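Local coordinates for 457aa long hypothetical protein (Pyrococcus horikoshii, PDB 2CSU) that is of unknown function but joins a CoA-binding domain of Rossmann type to two domains related to those of the succinyl-CoA ligase family, at residues A[30-36]-A[137-143]; A[74-78]-A[109-113]; A[144-148]-A[166-170]; A[319-323]-A[341-345]; A[361-366]-A[399-404]. All blocks are in the same frame, centred on the assembly; numbering follows the deposited sequence.

Contact 1 (A[30-36]-A[137-143])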
# COMPACT_ATOMS: atom_id res chain seq x y z
N ASN A 30 -8.32 -4.25 -27.14
CA ASN A 30 -7.20 -4.84 -26.42
C ASN A 30 -6.51 -5.92 -27.25
O ASN A 30 -5.30 -6.13 -27.17
CB ASN A 30 -7.73 -5.44 -25.12
CG ASN A 30 -8.08 -4.33 -24.17
OD1 ASN A 30 -7.36 -3.35 -24.02
ND2 ASN A 30 -9.23 -4.50 -23.49
N LEU A 31 -7.25 -6.69 -28.04
CA LEU A 31 -6.63 -7.77 -28.80
C LEU A 31 -5.87 -7.29 -30.04
O LEU A 31 -5.26 -8.10 -30.74
CB LEU A 31 -7.69 -8.82 -29.20
CG LEU A 31 -8.21 -9.61 -27.99
CD1 LEU A 31 -9.27 -10.61 -28.41
CD2 LEU A 31 -7.03 -10.32 -27.33
N LYS A 32 -5.92 -5.99 -30.31
CA LYS A 32 -5.18 -5.50 -31.46
C LYS A 32 -3.68 -5.56 -31.20
O LYS A 32 -2.85 -5.46 -32.10
CB LYS A 32 -5.60 -4.04 -31.70
CG LYS A 32 -7.03 -3.93 -32.24
CD LYS A 32 -7.06 -3.44 -33.69
CE LYS A 32 -7.16 -1.92 -33.79
NZ LYS A 32 -7.62 -1.54 -35.12
N GLU A 33 -3.33 -5.71 -29.91
CA GLU A 33 -1.93 -5.80 -29.53
C GLU A 33 -1.40 -7.23 -29.62
O GLU A 33 -0.23 -7.52 -29.37
CB GLU A 33 -1.79 -5.27 -28.10
CG GLU A 33 -2.06 -3.77 -27.99
CD GLU A 33 -2.00 -3.35 -26.54
OE1 GLU A 33 -1.06 -3.73 -25.86
OE2 GLU A 33 -2.91 -2.66 -26.10
N TYR A 34 -2.32 -8.16 -29.94
CA TYR A 34 -1.92 -9.56 -30.02
C TYR A 34 -1.55 -9.97 -31.45
O TYR A 34 -2.39 -10.06 -32.34
CB TYR A 34 -3.09 -10.41 -29.51
CG TYR A 34 -2.70 -11.83 -29.43
CD1 TYR A 34 -1.81 -12.26 -28.44
CD2 TYR A 34 -3.17 -12.75 -30.37
CE1 TYR A 34 -1.41 -13.58 -28.39
CE2 TYR A 34 -2.75 -14.07 -30.33
CZ TYR A 34 -1.87 -14.48 -29.35
OH TYR A 34 -1.47 -15.80 -29.29
N LYS A 35 -0.23 -10.18 -31.67
CA LYS A 35 0.25 -10.46 -33.01
C LYS A 35 0.86 -11.86 -33.15
O LYS A 35 1.30 -12.28 -34.22
CB LYS A 35 1.30 -9.40 -33.37
CG LYS A 35 0.88 -8.01 -32.91
CD LYS A 35 0.32 -7.17 -34.06
CE LYS A 35 0.34 -5.67 -33.74
NZ LYS A 35 -1.03 -5.15 -33.75
N LYS A 36 0.94 -12.58 -32.02
CA LYS A 36 1.43 -13.95 -32.10
C LYS A 36 0.35 -14.87 -32.69
O LYS A 36 0.48 -16.09 -32.75
CB LYS A 36 1.83 -14.42 -30.71
CG LYS A 36 3.29 -14.85 -30.65
CD LYS A 36 3.55 -15.91 -29.59
CE LYS A 36 5.05 -16.21 -29.42
NZ LYS A 36 5.22 -17.31 -28.49
N VAL A 137 2.84 -12.96 -24.15
CA VAL A 137 2.68 -12.79 -25.59
C VAL A 137 1.65 -11.69 -25.91
O VAL A 137 0.96 -11.73 -26.93
CB VAL A 137 2.23 -14.12 -26.19
CG1 VAL A 137 3.30 -15.18 -25.96
CG2 VAL A 137 0.93 -14.57 -25.55
N ASP A 138 1.56 -10.67 -25.06
CA ASP A 138 0.68 -9.54 -25.26
C ASP A 138 -0.77 -9.93 -25.59
O ASP A 138 -1.40 -9.32 -26.47
CB ASP A 138 1.24 -8.62 -26.37
CG ASP A 138 2.59 -8.00 -26.00
OD1 ASP A 138 3.24 -7.43 -26.90
OD2 ASP A 138 2.99 -8.07 -24.82
N LEU A 139 -1.28 -10.94 -24.90
CA LEU A 139 -2.64 -11.41 -25.11
C LEU A 139 -3.53 -10.89 -23.98
O LEU A 139 -3.37 -11.29 -22.83
CB LEU A 139 -2.69 -12.94 -25.12
CG LEU A 139 -4.09 -13.59 -25.08
CD1 LEU A 139 -4.69 -13.62 -26.48
CD2 LEU A 139 -3.97 -15.01 -24.54
N ASN A 140 -4.45 -10.00 -24.31
CA ASN A 140 -5.36 -9.43 -23.33
C ASN A 140 -6.80 -9.54 -23.82
O ASN A 140 -7.37 -8.58 -24.33
CB ASN A 140 -4.98 -7.97 -23.05
CG ASN A 140 -5.86 -7.32 -21.99
OD1 ASN A 140 -6.37 -8.00 -21.10
ND2 ASN A 140 -6.02 -6.00 -22.08
N ALA A 141 -7.36 -10.74 -23.68
CA ALA A 141 -8.74 -11.04 -24.07
C ALA A 141 -9.65 -10.61 -22.91
O ALA A 141 -10.30 -11.44 -22.25
CB ALA A 141 -8.88 -12.52 -24.34
N THR A 142 -9.68 -9.30 -22.67
CA THR A 142 -10.47 -8.71 -21.60
C THR A 142 -10.97 -7.33 -22.02
O THR A 142 -10.58 -6.83 -23.08
CB THR A 142 -9.60 -8.53 -20.33
OG1 THR A 142 -8.58 -7.54 -20.57
CG2 THR A 142 -8.93 -9.80 -19.96
N PHE A 143 -11.82 -6.73 -21.19
CA PHE A 143 -12.30 -5.39 -21.48
C PHE A 143 -11.67 -4.38 -20.51
O PHE A 143 -12.21 -3.31 -20.27
CB PHE A 143 -13.83 -5.31 -21.47
CG PHE A 143 -14.47 -5.78 -20.20
CD1 PHE A 143 -14.57 -4.94 -19.10
CD2 PHE A 143 -14.99 -7.07 -20.11
CE1 PHE A 143 -15.18 -5.37 -17.92
CE2 PHE A 143 -15.60 -7.52 -18.94
CZ PHE A 143 -15.70 -6.67 -17.84
O HOH W 1 -4.14 -8.32 -26.74
O HOH W 2 -3.93 -5.17 -24.58
O HOH W 3 2.55 -6.87 -29.49
O HOH W 4 1.45 -11.27 -29.70

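Contact 2 (A[74-78]-A[109-113])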
# COMPACT_ATOMS: atom_id res chain seq x y z
N LYS A 74 -27.16 -11.51 -24.06
CA LYS A 74 -27.48 -12.84 -23.56
C LYS A 74 -28.22 -13.71 -24.57
O LYS A 74 -27.89 -14.87 -24.80
CB LYS A 74 -28.32 -12.65 -22.29
CG LYS A 74 -28.63 -13.97 -21.57
CD LYS A 74 -30.12 -14.29 -21.57
CE LYS A 74 -30.61 -14.81 -20.21
NZ LYS A 74 -31.86 -15.56 -20.38
N ARG A 75 -29.28 -13.14 -25.19
CA ARG A 75 -30.14 -14.01 -25.99
C ARG A 75 -29.41 -14.61 -27.20
O ARG A 75 -29.87 -15.56 -27.83
CB ARG A 75 -31.35 -13.20 -26.45
CG ARG A 75 -30.96 -12.08 -27.43
CD ARG A 75 -32.16 -11.22 -27.83
NE ARG A 75 -31.76 -10.20 -28.80
CZ ARG A 75 -31.26 -9.05 -28.31
NH1 ARG A 75 -31.15 -8.87 -27.00
NH2 ARG A 75 -30.90 -8.07 -29.15
N PHE A 76 -28.22 -14.13 -27.53
CA PHE A 76 -27.48 -14.70 -28.66
C PHE A 76 -26.37 -15.68 -28.28
O PHE A 76 -25.84 -16.37 -29.15
CB PHE A 76 -26.86 -13.59 -29.52
CG PHE A 76 -27.86 -12.63 -30.09
CD1 PHE A 76 -28.91 -13.08 -30.88
CD2 PHE A 76 -27.75 -11.27 -29.83
CE1 PHE A 76 -29.85 -12.18 -31.41
CE2 PHE A 76 -28.68 -10.37 -30.35
CZ PHE A 76 -29.73 -10.83 -31.14
N VAL A 77 -26.01 -15.74 -27.01
CA VAL A 77 -24.91 -16.60 -26.58
C VAL A 77 -25.02 -18.08 -26.95
O VAL A 77 -24.02 -18.70 -27.32
CB VAL A 77 -24.68 -16.46 -25.05
CG1 VAL A 77 -23.57 -17.41 -24.58
CG2 VAL A 77 -24.31 -15.02 -24.74
N LYS A 78 -26.21 -18.65 -26.86
CA LYS A 78 -26.50 -20.03 -27.24
C LYS A 78 -26.06 -20.33 -28.68
O LYS A 78 -25.21 -21.17 -28.93
CB LYS A 78 -28.00 -20.27 -27.10
CG LYS A 78 -28.30 -21.60 -26.40
CD LYS A 78 -29.62 -22.22 -26.86
CE LYS A 78 -30.77 -21.96 -25.88
NZ LYS A 78 -31.50 -23.19 -25.63
N GLU A 109 -29.87 -22.54 -18.03
CA GLU A 109 -29.36 -22.13 -19.33
C GLU A 109 -27.86 -22.34 -19.33
O GLU A 109 -27.27 -22.77 -20.32
CB GLU A 109 -29.64 -20.65 -19.58
CG GLU A 109 -31.09 -20.31 -19.80
CD GLU A 109 -31.25 -18.94 -20.39
OE1 GLU A 109 -32.31 -18.32 -20.19
OE2 GLU A 109 -30.31 -18.49 -21.08
N GLU A 110 -27.25 -22.03 -18.19
CA GLU A 110 -25.82 -22.16 -18.03
C GLU A 110 -25.39 -23.60 -18.27
O GLU A 110 -24.44 -23.85 -19.01
CB GLU A 110 -25.39 -21.68 -16.64
CG GLU A 110 -23.90 -21.76 -16.39
CD GLU A 110 -23.46 -20.84 -15.28
OE1 GLU A 110 -23.48 -19.62 -15.50
OE2 GLU A 110 -23.11 -21.33 -14.19
N LYS A 111 -26.10 -24.53 -17.65
CA LYS A 111 -25.79 -25.95 -17.81
C LYS A 111 -25.90 -26.38 -19.27
O LYS A 111 -25.10 -27.18 -19.74
CB LYS A 111 -26.74 -26.82 -16.98
CG LYS A 111 -26.72 -28.28 -17.43
CD LYS A 111 -28.11 -28.83 -17.71
CE LYS A 111 -28.10 -29.75 -18.94
NZ LYS A 111 -28.80 -29.14 -20.11
N GLU A 112 -26.91 -25.86 -19.95
CA GLU A 112 -27.12 -26.18 -21.35
C GLU A 112 -25.93 -25.69 -22.17
O GLU A 112 -25.51 -26.37 -23.11
CB GLU A 112 -28.44 -25.55 -21.85
CG GLU A 112 -28.76 -25.75 -23.33
CD GLU A 112 -28.71 -27.21 -23.78
OE1 GLU A 112 -29.03 -28.11 -22.98
OE2 GLU A 112 -28.35 -27.46 -24.96
N LEU A 113 -25.37 -24.54 -21.79
CA LEU A 113 -24.21 -24.00 -22.50
C LEU A 113 -23.04 -24.97 -22.36
O LEU A 113 -22.34 -25.25 -23.32
CB LEU A 113 -23.77 -22.64 -21.92
CG LEU A 113 -24.62 -21.38 -22.08
CD1 LEU A 113 -23.83 -20.19 -21.55
CD2 LEU A 113 -24.99 -21.15 -23.55

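Contact 3 (A[144-148]-A[166-170])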
# COMPACT_ATOMS: atom_id res chain seq x y z
N ILE A 144 -10.52 -4.74 -19.96
CA ILE A 144 -9.79 -3.86 -19.05
C ILE A 144 -8.33 -3.78 -19.48
O ILE A 144 -7.87 -4.59 -20.27
CB ILE A 144 -9.87 -4.34 -17.56
CG1 ILE A 144 -9.14 -5.66 -17.39
CG2 ILE A 144 -11.34 -4.47 -17.13
CD1 ILE A 144 -9.01 -6.08 -15.93
N THR A 145 -7.59 -2.80 -18.98
CA THR A 145 -6.19 -2.66 -19.37
C THR A 145 -5.36 -3.88 -18.96
O THR A 145 -5.63 -4.51 -17.93
CB THR A 145 -5.58 -1.36 -18.76
OG1 THR A 145 -4.30 -1.12 -19.35
CG2 THR A 145 -5.41 -1.49 -17.27
N VAL A 146 -4.36 -4.23 -19.76
CA VAL A 146 -3.51 -5.38 -19.49
C VAL A 146 -2.57 -5.15 -18.30
O VAL A 146 -2.06 -4.06 -18.08
CB VAL A 146 -2.65 -5.75 -20.76
CG1 VAL A 146 -1.50 -4.77 -20.93
CG2 VAL A 146 -2.13 -7.18 -20.65
N ALA A 147 -2.35 -6.19 -17.51
CA ALA A 147 -1.47 -6.06 -16.36
C ALA A 147 -0.04 -6.02 -16.88
O ALA A 147 0.22 -6.36 -18.04
CB ALA A 147 -1.66 -7.26 -15.41
N LYS A 148 0.90 -5.59 -16.04
CA LYS A 148 2.29 -5.58 -16.45
C LYS A 148 2.78 -7.01 -16.56
O LYS A 148 2.17 -7.93 -16.01
CB LYS A 148 3.16 -4.82 -15.46
CG LYS A 148 3.04 -3.31 -15.56
CD LYS A 148 4.11 -2.61 -14.75
CE LYS A 148 4.23 -1.14 -15.13
NZ LYS A 148 5.29 -0.48 -14.31
N VAL A 166 -5.41 -5.55 -10.85
CA VAL A 166 -4.59 -5.26 -12.02
C VAL A 166 -4.15 -3.79 -11.97
O VAL A 166 -2.97 -3.49 -12.14
CB VAL A 166 -5.37 -5.54 -13.32
CG1 VAL A 166 -4.63 -4.99 -14.53
CG2 VAL A 166 -5.55 -7.04 -13.49
N TYR A 167 -5.08 -2.89 -11.70
CA TYR A 167 -4.73 -1.47 -11.62
C TYR A 167 -3.77 -1.24 -10.48
O TYR A 167 -2.86 -0.41 -10.57
CB TYR A 167 -5.96 -0.58 -11.39
CG TYR A 167 -7.08 -0.83 -12.37
CD1 TYR A 167 -6.82 -1.37 -13.63
CD2 TYR A 167 -8.41 -0.55 -12.04
CE1 TYR A 167 -7.84 -1.62 -14.54
CE2 TYR A 167 -9.44 -0.80 -12.94
CZ TYR A 167 -9.15 -1.33 -14.19
OH TYR A 167 -10.15 -1.60 -15.08
N LYS A 168 -3.97 -1.97 -9.39
CA LYS A 168 -3.11 -1.84 -8.23
C LYS A 168 -1.68 -2.19 -8.58
O LYS A 168 -0.78 -1.38 -8.39
CB LYS A 168 -3.59 -2.76 -7.10
CG LYS A 168 -2.77 -2.63 -5.81
CD LYS A 168 -3.34 -3.51 -4.70
CE LYS A 168 -2.91 -3.04 -3.32
NZ LYS A 168 -1.46 -3.17 -3.03
N THR A 169 -1.48 -3.41 -9.07
CA THR A 169 -0.15 -3.90 -9.44
C THR A 169 0.56 -3.05 -10.49
O THR A 169 1.78 -2.89 -10.44
CB THR A 169 -0.24 -5.33 -9.97
OG1 THR A 169 -1.30 -5.41 -10.93
CG2 THR A 169 -0.52 -6.30 -8.82
N ILE A 170 -0.20 -2.51 -11.44
CA ILE A 170 0.35 -1.69 -12.50
C ILE A 170 1.10 -0.52 -11.88
O ILE A 170 2.27 -0.29 -12.19
CB ILE A 170 -0.77 -1.17 -13.43
CG1 ILE A 170 -1.25 -2.32 -14.32
CG2 ILE A 170 -0.27 0.00 -14.28
CD1 ILE A 170 -2.42 -1.99 -15.21
O HOH W 5 -9.22 -0.66 -17.66
O HOH W 6 0.44 -5.55 -13.37

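Contact 4 (A[319-323]-A[341-345])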
# COMPACT_ATOMS: atom_id res chain seq x y z
N LYS A 319 12.99 -16.92 12.02
CA LYS A 319 13.95 -16.61 13.06
C LYS A 319 15.22 -15.94 12.52
O LYS A 319 15.61 -16.17 11.38
CB LYS A 319 14.33 -17.90 13.80
CG LYS A 319 13.15 -18.61 14.46
CD LYS A 319 12.53 -17.76 15.55
CE LYS A 319 11.47 -18.57 16.33
NZ LYS A 319 10.80 -17.77 17.40
N LEU A 320 15.84 -15.10 13.35
CA LEU A 320 17.06 -14.39 12.97
C LEU A 320 18.28 -15.30 13.12
O LEU A 320 18.44 -15.96 14.14
CB LEU A 320 17.25 -13.15 13.84
CG LEU A 320 16.30 -11.98 13.58
CD1 LEU A 320 16.48 -10.92 14.66
CD2 LEU A 320 16.59 -11.38 12.20
N ALA A 321 19.13 -15.32 12.10
CA ALA A 321 20.32 -16.15 12.13
C ALA A 321 21.38 -15.60 13.08
O ALA A 321 21.34 -14.44 13.48
CB ALA A 321 20.90 -16.27 10.72
N THR A 322 22.32 -16.46 13.46
CA THR A 322 23.41 -16.05 14.34
C THR A 322 24.63 -16.04 13.44
O THR A 322 24.98 -17.07 12.86
CB THR A 322 23.66 -17.06 15.49
OG1 THR A 322 22.48 -17.19 16.29
CG2 THR A 322 24.80 -16.57 16.38
N LEU A 323 25.25 -14.87 13.29
CA LEU A 323 26.40 -14.72 12.42
C LEU A 323 27.70 -15.27 13.01
O LEU A 323 27.79 -15.49 14.22
CB LEU A 323 26.60 -13.24 12.09
CG LEU A 323 25.35 -12.48 11.59
CD1 LEU A 323 25.72 -11.05 11.25
CD2 LEU A 323 24.76 -13.20 10.38
N VAL A 341 26.13 -4.93 14.39
CA VAL A 341 26.65 -6.02 13.58
C VAL A 341 26.24 -7.39 14.14
O VAL A 341 26.83 -8.42 13.85
CB VAL A 341 28.17 -5.91 13.55
CG1 VAL A 341 28.58 -4.59 12.90
CG2 VAL A 341 28.73 -5.98 14.96
N LYS A 342 25.20 -7.38 15.00
CA LYS A 342 24.66 -8.64 15.49
C LYS A 342 23.66 -9.24 14.51
O LYS A 342 23.77 -9.09 13.30
CB LYS A 342 23.97 -8.36 16.83
CG LYS A 342 23.21 -7.04 16.84
CD LYS A 342 22.20 -6.95 17.98
CE LYS A 342 21.10 -5.91 17.71
NZ LYS A 342 19.92 -6.22 18.52
N ASN A 343 22.67 -9.97 15.07
CA ASN A 343 21.68 -10.65 14.24
C ASN A 343 21.16 -9.77 13.08
O ASN A 343 21.16 -10.18 11.93
CB ASN A 343 20.51 -11.07 15.13
CG ASN A 343 20.95 -12.17 16.06
OD1 ASN A 343 20.27 -12.52 17.02
ND2 ASN A 343 22.12 -12.75 15.74
N PRO A 344 20.64 -8.58 13.44
CA PRO A 344 20.30 -7.56 12.45
C PRO A 344 21.47 -6.58 12.24
O PRO A 344 21.99 -5.98 13.17
CB PRO A 344 19.10 -6.82 13.02
CG PRO A 344 19.17 -6.92 14.54
CD PRO A 344 20.26 -8.08 14.76
N VAL A 345 21.90 -6.46 10.97
CA VAL A 345 23.03 -5.58 10.68
C VAL A 345 22.58 -4.16 10.32
O VAL A 345 22.02 -3.91 9.27
CB VAL A 345 23.84 -6.18 9.53
CG1 VAL A 345 24.95 -5.22 9.13
CG2 VAL A 345 24.46 -7.50 9.96

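Contact 5 (A[361-366]-A[399-404])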
# COMPACT_ATOMS: atom_id res chain seq x y z
N LYS A 361 27.25 -9.26 0.58
CA LYS A 361 28.18 -10.33 0.21
C LYS A 361 28.54 -11.11 1.47
O LYS A 361 28.43 -12.34 1.51
CB LYS A 361 29.44 -9.70 -0.41
CG LYS A 361 30.52 -10.69 -0.84
CD LYS A 361 31.56 -10.02 -1.75
CE LYS A 361 32.95 -10.65 -1.60
NZ LYS A 361 33.98 -10.00 -2.47
N LEU A 362 28.96 -10.39 2.50
CA LEU A 362 29.33 -10.99 3.77
C LEU A 362 28.20 -11.78 4.39
O LEU A 362 28.42 -12.88 4.90
CB LEU A 362 29.79 -9.90 4.75
CG LEU A 362 31.23 -9.40 4.61
CD1 LEU A 362 31.40 -8.08 5.36
CD2 LEU A 362 32.17 -10.46 5.16
N LEU A 363 26.99 -11.23 4.38
CA LEU A 363 25.84 -11.94 4.96
C LEU A 363 25.47 -13.17 4.14
O LEU A 363 25.18 -14.23 4.71
CB LEU A 363 24.63 -11.01 5.09
CG LEU A 363 24.72 -9.95 6.18
CD1 LEU A 363 23.54 -8.99 6.06
CD2 LEU A 363 24.74 -10.62 7.54
N LEU A 364 25.49 -13.04 2.82
CA LEU A 364 25.16 -14.17 1.94
C LEU A 364 26.22 -15.27 1.99
O LEU A 364 25.96 -16.41 1.59
CB LEU A 364 24.99 -13.69 0.49
CG LEU A 364 23.77 -12.85 0.12
CD1 LEU A 364 23.93 -12.29 -1.27
CD2 LEU A 364 22.50 -13.69 0.20
N GLN A 365 27.41 -14.94 2.48
CA GLN A 365 28.49 -15.93 2.56
C GLN A 365 28.51 -16.63 3.92
O GLN A 365 29.08 -17.72 4.06
CB GLN A 365 29.84 -15.26 2.29
CG GLN A 365 30.20 -15.19 0.82
CD GLN A 365 31.43 -14.33 0.54
OE1 GLN A 365 31.76 -14.06 -0.62
NE2 GLN A 365 32.11 -13.89 1.60
N ASP A 366 27.89 -16.00 4.91
CA ASP A 366 27.85 -16.60 6.24
C ASP A 366 27.04 -17.88 6.12
O ASP A 366 25.91 -17.88 5.63
CB ASP A 366 27.21 -15.65 7.24
CG ASP A 366 27.47 -16.06 8.68
OD1 ASP A 366 26.83 -17.02 9.16
OD2 ASP A 366 28.32 -15.41 9.34
N GLU A 399 27.54 -11.82 -7.39
CA GLU A 399 28.92 -12.25 -7.20
C GLU A 399 28.99 -13.60 -6.47
O GLU A 399 29.50 -14.59 -6.99
CB GLU A 399 29.65 -11.17 -6.40
CG GLU A 399 30.97 -10.77 -7.05
CD GLU A 399 31.90 -10.21 -5.99
OE1 GLU A 399 32.13 -10.88 -5.00
OE2 GLU A 399 32.40 -9.10 -6.18
N VAL A 400 28.50 -13.61 -5.21
CA VAL A 400 28.51 -14.85 -4.45
C VAL A 400 27.87 -15.99 -5.24
O VAL A 400 28.31 -17.13 -5.22
CB VAL A 400 27.74 -14.64 -3.15
CG1 VAL A 400 27.78 -15.92 -2.31
CG2 VAL A 400 28.38 -13.52 -2.36
N ASN A 401 26.76 -15.64 -5.91
CA ASN A 401 26.11 -16.60 -6.79
C ASN A 401 25.81 -17.93 -6.11
O ASN A 401 26.02 -19.01 -6.65
CB ASN A 401 26.99 -16.82 -8.01
CG ASN A 401 26.38 -16.11 -9.19
OD1 ASN A 401 25.18 -16.18 -9.42
ND2 ASN A 401 27.23 -15.36 -9.90
N ASN A 402 25.34 -17.84 -4.86
CA ASN A 402 24.72 -19.01 -4.27
C ASN A 402 23.24 -19.03 -4.61
O ASN A 402 22.76 -18.34 -5.50
CB ASN A 402 24.93 -19.01 -2.76
CG ASN A 402 24.39 -17.73 -2.17
OD1 ASN A 402 23.46 -17.12 -2.68
ND2 ASN A 402 24.98 -17.35 -1.02
N GLU A 403 22.42 -19.85 -3.95
CA GLU A 403 20.99 -19.75 -4.25
C GLU A 403 20.16 -19.65 -3.00
O GLU A 403 19.14 -20.32 -2.83
CB GLU A 403 20.59 -20.99 -5.06
CG GLU A 403 20.92 -20.85 -6.55
CD GLU A 403 19.63 -20.60 -7.31
OE1 GLU A 403 18.70 -21.39 -7.18
OE2 GLU A 403 19.58 -19.61 -8.06
N LYS A 404 20.63 -18.63 -2.31
CA LYS A 404 19.89 -18.11 -1.16
C LYS A 404 18.97 -16.98 -1.58
O LYS A 404 19.41 -16.00 -2.18
CB LYS A 404 20.85 -17.63 -0.07
CG LYS A 404 21.71 -18.75 0.53
CD LYS A 404 22.81 -18.16 1.41
CE LYS A 404 23.75 -19.23 1.95
NZ LYS A 404 24.63 -18.64 3.02

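Contact 1 (A[30-36]-A[137-143])
Tyr34 lays one face of its ring against the methyl CD1 of Leu139, which stands 3.8 Å from the ring centroid and 14° off the normal, a CH-pi contact. The backbone N of Lys36 lies over the opposite face. At the rim, Tyr34 CD1 approaches Val137 O at 3.2 Å, with Val137 CG2 near CE1. With CG anti to the backbone N (chi1 -174°), the ring reaches across to segment 137-143, and its hydroxyl is held by the backbone oxygen of Pro8, so a tyrosine serves both as apolar slab and as polar anchor. Leu31 fills the next place: its CD2 rests 3.5 Å from Asn140 O and also meets Leu139 CD1 and Ala141 CB. Farther along, Asn30 ND2 donates to Thr142 O at 2.7 Å from above the carbonyl plane, while the amide of Asn140 crosses that of Asn30 with the planes 41° apart. Water completes the polar seam. One molecule donates to Asn30 O and Asp138 O and accepts from Asn140 N (3.0 Å); another joins Lys36 N to Val137 O. Asp138, with its left-handed backbone, and Leu139 together face Asn134, forming a G1 beta bulge. The contact thus seats the end of helix 23-31, the first helix of the Rossmann-type domain, on the bulged beta hairpin of strands 131-134 and 139-142.

Contact 2 (A[74-78]-A[109-113])
Glu109 meets Lys74 in a salt bridge, with Lys74 NZ 2.8 Å from OE1 and 3.4 Å from OE2 of Glu109. The ammonium comes to the syn side of OE1, 25° out of the carboxylate plane. Glutamate and lysine have the length to bridge helices this far apart: the short segments approach to 11.3 Å between axes, at an angle of 33°. The lysine chain bends at chi2 and chi3 to bring its end round, and its charge may ease the crowding of Glu109 with nearby Glu105. Helices 74-87 and 104-120 are successive helices of the Rossmann-type domain, linked through strand 91-94 and packed side by side on its parallel sheet. One turn on, Glu112 CG lies 4.4 Å from Lys78 NZ, a loose contact at the end of that chain, and the glutamate pairs its carboxylate with Lys111. Leu113 then turns inward toward the sheet, where branched apolar side chains fit: its CD1 lies 4.1 Å from Val77 CG1, its CD2 rests against Lys78 CA, and both Leu113 and Val77 touch Ile94 of the strand beneath.

Contact 3 (A[144-148]-A[166-170])
Thr145 and Ile170 owe their meeting to their torsions: Thr145 turns OG1 anti to the backbone N (chi1 -170°), leaving CG2 to face the helix, and Ile170 runs CG1 and CD1 out in an extended arm (chi2 175°). The two methyls meet tip to tip, Thr145 CG2 to Ile170 CD1 at 3.7 Å. The same threonine methyl touches the edge of the Tyr167 ring at CE1, so a small branched residue bridges two helix side chains. Ile144 comes obliquely to the phenol end, its CB 3.7 Å from Tyr167 OH. That hydroxyl is also linked by a water to Thr145 N. Val166 points at the loop and sets its CG1 3.8 Å from Ala147 CB and 3.6 Å from Thr145 O; the short alanine lets the backbone come close to the helix. A second water accepts from Lys148 N at 2.7 Å and donates to Thr169 OG1. Lys148 stretches past the C-terminal end of the helix, CE 3.6 Å from Ile170 O, on its way to a salt bridge with Asp173. Val415 and Tyr414 of the second subunit pack on Tyr167 and Ile170, placing this layer next to the dimer interface. The loop entering strand 148-149 thus packs on helix 159-171, which connects the parallel neighbours 152-156 and 175-181 in a beta-alpha-beta crossover of the flavodoxin-like domain.

Contact 4 (A[319-323]-A[341-345])
Asn343 and Leu320 meet where two short strands of the Ligase-CoA domain share one edge of a central strand: 319-320 runs parallel to the first part of strand 295-300, and 344-346 to its later part, in the alpha/beta manner of this family. The polar approach is made by Asn343. Its CG lies beside its own backbone N (chi1 -70°), which brings ND2 within 2.9 Å of Ala321 O, yet the angle is too poor for a hydrogen bond. Two leucines, Leu320 and Leu323, pack around the asparagine and the bend that holds it. Leu320 covers the asparagine stem obliquely, CD1 4.1 Å from Asn343 CB, and also rests on Ile298 of the central strand. Leu323 turns toward the other segment as a long apolar reach into the interior, where Ile328 and Leu363 of helices 325-334 and 353-365 pack against it. The segment 341-345 carries the tight connection between antiparallel strands 340-341 and 344-346, and the leucine tucks into this bend. Its CD1 makes the closest contacts there, with two carbonyl oxygens as van der Waals neighbours and one methyl: Leu323 CD1 lies 3.4 Å from Lys342 O, 3.9 Å from Val341 O and 4.0 Å from Val345 CG2.

Contact 5 (A[361-366]-A[399-404])
Lys361 and Glu399 cross obliquely with both chains extended, so that the carboxylate lies beside the end of the lysine and not in line with it. Glu399 OE1 is 3.4 Å from Lys361 CD and 3.3 Å from Lys361 NZ, a salt bridge whose hydrogen bond is weak. The hydroxyl of Tyr357 bonds to both partners, to the ammonium and to Glu399 OE2, tying the pair together. Val400 points toward helix 353-365: its CG2 lies 3.9 Å from Lys361 CG, and Gln365 passes at a slant with CG 4.0 Å from Val400 CG1, the aliphatic stems of the polar residues screening the valine. Buried Leu364 packs beside it, CB 4.4 Å from Val400 CG2, and against Leu372 of strand 371-377. Past the helix end, extended Lys404 donates from NZ to Leu364 O at 3.0 Å, well above the carbonyl plane, and also bonds Val369 O. A positive group would suit the partial negative charge of a helix C-terminus. Asn402 ND2 lies 2.9 Å from Leu364 O, while its OD1 accepts from Lys404 N at 3.2 Å, an Asx turn leading toward strand 406-411. The helices before and after strand 371-377 in the chain, packed side by side, belong to the alpha/beta sandwich of the Ligase-CoA domain.

Overall arrangement
Contacts 1 and 3 touch, Asn140 and Asn30 reaching the start of the 144-148 loop, and both mix apolar packing with bridging waters; contact 3 also lies next to the second subunit. Contact 2, within the loop closed by contact 1, lies farther out, about 26 Å away between centres, on a helix pair whose salt bridge lies to the outside of a leucine-valine pair. Contacts 4 and 5 belong to the Ligase-CoA domain and sit across the chain's centre from contacts 1 and 2. They share an interior: Leu363 of helix 353-365 packs on Leu323 and Val345. Contact 4 combines leucine packing with an asparagine amide set close to a carbonyl, whereas contact 5 adds lysine bonds, one to a helix-end carbonyl, to a Leu364 and Val400 core. Each is partly buried.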